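Local coordinates for probable outer membrane protein (Pseudomonas aeruginosa, PDB 3DWO) that probably transports hydrophobic compounds such as long-chain fatty acids across the outer membrane, as a beta-barrel channel of the FadL family, at residues D248-G251 / G252-E255. Numbering follows the deposited sequence.
Sequences DHDG and GLTE. With C8E ((hydroxyethyloxy)tri(ethyloxy)octane), chain C.
Thr254, in the first turn of helix 253-259, hands both its hydroxyl and its backbone N-H to the carboxylate of Asp250, four residues earlier. The hydroxyl bond is the short one, Thr254 OG1 to Asp250 OD1 at 2.5 Å; it reaches the oxygen from its anti side, 20° out of the carboxylate plane. Thr254 N adds a weak, bent bond to the same Asp250 OD1 (3.2 Å, 124° at the hydrogen). With chi1 at -68°, OG1 stands beside its own backbone N, which lets one oxygen serve both donors. Ser200 N gives that oxygen a further weak bond, tying the helix start to the segment before strand 201-220.

Water-mediated bonds hold the other carboxylates. One water links Asp248 OD2 (2.6 Å) to Glu255 OE2 (3.0 Å) and probably eases the like charges. A second donates to Asp248 OD1 and accepts from the backbone N atoms of Asp250 and Gly252, bracing the turn from within.

Leu253 packs across the Asp250 carboxylate at about a right angle, its CB 3.5 Å from Asp250 OD1. Apolar contacts complete the fit: Asp248 CB meets Thr254 CB, and Leu253 CD2 approaches C17 of the bound detergent at 4.0 Å.

Gly251 and Gly252, both at positive phi, allow the tight strand-to-helix turn, with Gly252 at the N-cap, that follows strand 226-248 of this FadL-family beta barrel.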
ATOM      1  N   ASP A 248      15.966 -17.122 -16.906  1.00 26.23           N
ATOM      2  CA  ASP A 248      16.659 -16.698 -18.118  1.00 25.72           C
ATOM      3  C   ASP A 248      15.978 -17.153 -19.406  1.00 25.98           C
ATOM      4  O   ASP A 248      15.489 -18.276 -19.497  1.00 26.57           O
ATOM      5  CB  ASP A 248      18.100 -17.216 -18.111  1.00 24.27           C
ATOM      6  CG  ASP A 248      18.176 -18.736 -18.037  1.00 25.17           C
ATOM      7  OD1 ASP A 248      18.874 -19.338 -18.880  1.00 21.81           O
ATOM      8  OD2 ASP A 248      17.543 -19.324 -17.135  1.00 23.75           O
ATOM      9  N   HIS A 249      15.949 -16.262 -20.392  1.00 26.11           N
ATOM     10  CA  HIS A 249      15.376 -16.533 -21.713  1.00 26.95           C
ATOM     11  C   HIS A 249      16.356 -15.788 -22.601  1.00 28.43           C
ATOM     12  O   HIS A 249      16.011 -14.906 -23.402  1.00 28.67           O
ATOM     13  CB  HIS A 249      13.950 -15.978 -21.811  1.00 26.38           C
ATOM     14  CG  HIS A 249      13.772 -14.627 -21.192  1.00 27.45           C
ATOM     15  ND1 HIS A 249      13.664 -13.472 -21.940  1.00 23.77           N
ATOM     16  CD2 HIS A 249      13.646 -14.249 -19.896  1.00 25.55           C
ATOM     17  CE1 HIS A 249      13.472 -12.444 -21.134  1.00 25.10           C
ATOM     18  NE2 HIS A 249      13.456 -12.887 -19.888  1.00 28.06           N
ATOM     19  N   ASP A 250      17.600 -16.211 -22.421  1.00 28.22           N
ATOM     20  CA  ASP A 250      18.800 -15.652 -23.023  1.00 30.98           C
ATOM     21  C   ASP A 250      19.548 -16.545 -24.002  1.00 30.29           C
ATOM     22  O   ASP A 250      20.536 -16.117 -24.599  1.00 29.77           O
ATOM     23  CB  ASP A 250      19.765 -15.341 -21.877  1.00 32.65           C
ATOM     24  CG  ASP A 250      20.163 -13.923 -21.845  1.00 36.61           C
ATOM     25  OD1 ASP A 250      20.774 -13.510 -20.844  1.00 34.75           O
ATOM     26  OD2 ASP A 250      19.863 -13.226 -22.834  1.00 42.94           O
ATOM     27  N   GLY A 251      19.119 -17.791 -24.132  1.00 29.68           N
ATOM     28  CA  GLY A 251      19.841 -18.694 -24.999  1.00 29.31           C
ATOM     29  C   GLY A 251      21.061 -19.154 -24.210  1.00 29.38           C
ATOM     30  O   GLY A 251      22.062 -19.585 -24.778  1.00 31.13           O
ATOM     31  N   GLY A 252      20.984 -19.032 -22.886  1.00 28.12           N
ATOM     32  CA  GLY A 252      22.081 -19.459 -22.031  1.00 25.76           C
ATOM     33  C   GLY A 252      23.100 -18.414 -21.590  1.00 24.30           C
ATOM     34  O   GLY A 252      24.008 -18.734 -20.818  1.00 24.19           O
ATOM     35  N   LEU A 253      22.973 -17.178 -22.068  1.00 22.84           N
ATOM     36  CA  LEU A 253      23.920 -16.122 -21.700  1.00 21.66           C
ATOM     37  C   LEU A 253      23.988 -15.857 -20.210  1.00 20.97           C
ATOM     38  O   LEU A 253      25.063 -15.886 -19.617  1.00 21.32           O
ATOM     39  CB  LEU A 253      23.577 -14.807 -22.408  1.00 23.85           C
ATOM     40  CG  LEU A 253      23.804 -14.764 -23.919  1.00 26.45           C
ATOM     41  CD1 LEU A 253      23.403 -13.400 -24.458  1.00 27.19           C
ATOM     42  CD2 LEU A 253      25.268 -15.047 -24.227  1.00 25.46           C
ATOM     43  N   THR A 254      22.836 -15.589 -19.606  1.00 20.34           N
ATOM     44  CA  THR A 254      22.782 -15.297 -18.184  1.00 20.47           C
ATOM     45  C   THR A 254      23.310 -16.424 -17.307  1.00 20.43           C
ATOM     46  O   THR A 254      24.146 -16.190 -16.437  1.00 18.87           O
ATOM     47  CB  THR A 254      21.346 -14.938 -17.748  1.00 20.60           C
ATOM     48  OG1 THR A 254      20.978 -13.690 -18.340  1.00 23.15           O
ATOM     49  CG2 THR A 254      21.257 -14.800 -16.234  1.00 20.66           C
ATOM     50  N   GLU A 255      22.840 -17.647 -17.537  1.00 20.16           N
ATOM     51  CA  GLU A 255      23.290 -18.769 -16.725  1.00 22.19           C
ATOM     52  C   GLU A 255      24.775 -19.020 -16.931  1.00 22.73           C
ATOM     53  O   GLU A 255      25.489 -19.360 -15.986  1.00 24.11           O
ATOM     54  CB  GLU A 255      22.491 -20.037 -17.060  1.00 22.06           C
ATOM     55  CG  GLU A 255      22.632 -21.127 -16.004  1.00 24.96           C
ATOM     56  CD  GLU A 255      21.614 -22.262 -16.160  1.00 30.45           C
ATOM     57  OE1 GLU A 255      21.476 -23.067 -15.214  1.00 36.19           O
ATOM     58  OE2 GLU A 255      20.954 -22.361 -17.212  1.00 27.46           O
TER
HETATM   59  C1  C8E C 453      19.997  -7.652  -8.938  1.00 30.17           C
HETATM   60  C2  C8E C 453      21.390  -7.347  -9.222  1.00 28.94           C
HETATM   61  C3  C8E C 453      21.901  -7.976 -10.431  1.00 28.37           C
HETATM   62  C4  C8E C 453      23.327  -7.697 -10.488  1.00 27.65           C
HETATM   63  C5  C8E C 453      23.830  -8.129 -11.810  1.00 28.17           C
HETATM   64  C6  C8E C 453      25.215  -7.760 -11.957  1.00 28.91           C
HETATM   65  C7  C8E C 453      25.551  -8.493 -13.167  1.00 28.97           C
HETATM   66  C8  C8E C 453      26.979  -8.282 -13.431  1.00 30.19           C
HETATM   67  O9  C8E C 453      27.749  -8.736 -14.527  1.00 34.68           O
HETATM   68  C10 C8E C 453      27.864 -10.122 -14.778  1.00 33.99           C
HETATM   69  C11 C8E C 453      28.760 -10.220 -15.967  1.00 37.40           C
HETATM   70  O12 C8E C 453      28.085 -10.767 -17.107  1.00 42.54           O
HETATM   71  C13 C8E C 453      28.847 -10.670 -18.335  1.00 46.98           C
HETATM   72  C14 C8E C 453      28.429 -11.212 -19.734  1.00 52.83           C
HETATM   73  O15 C8E C 453      27.172 -11.755 -20.248  1.00 54.32           O
HETATM   74  C16 C8E C 453      27.128 -13.181 -20.067  1.00 54.57           C
HETATM   75  C17 C8E C 453      27.693 -14.007 -21.235  1.00 53.90           C
HETATM   76  O18 C8E C 453      28.284 -15.313 -21.062  1.00 53.07           O
HETATM   77  C19 C8E C 453      29.716 -15.251 -20.825  1.00 53.49           C
HETATM   78  C20 C8E C 453      30.549 -16.431 -20.208  1.00 53.75           C
HETATM   79  O21 C8E C 453      31.819 -16.129 -19.617  1.00 54.93           O
HETATM   80  O   HOH W   1      18.053 -21.876 -16.689  1.00 19.13           O
HETATM   81  O   HOH W   2      18.320 -18.886 -21.622  1.00 32.02           O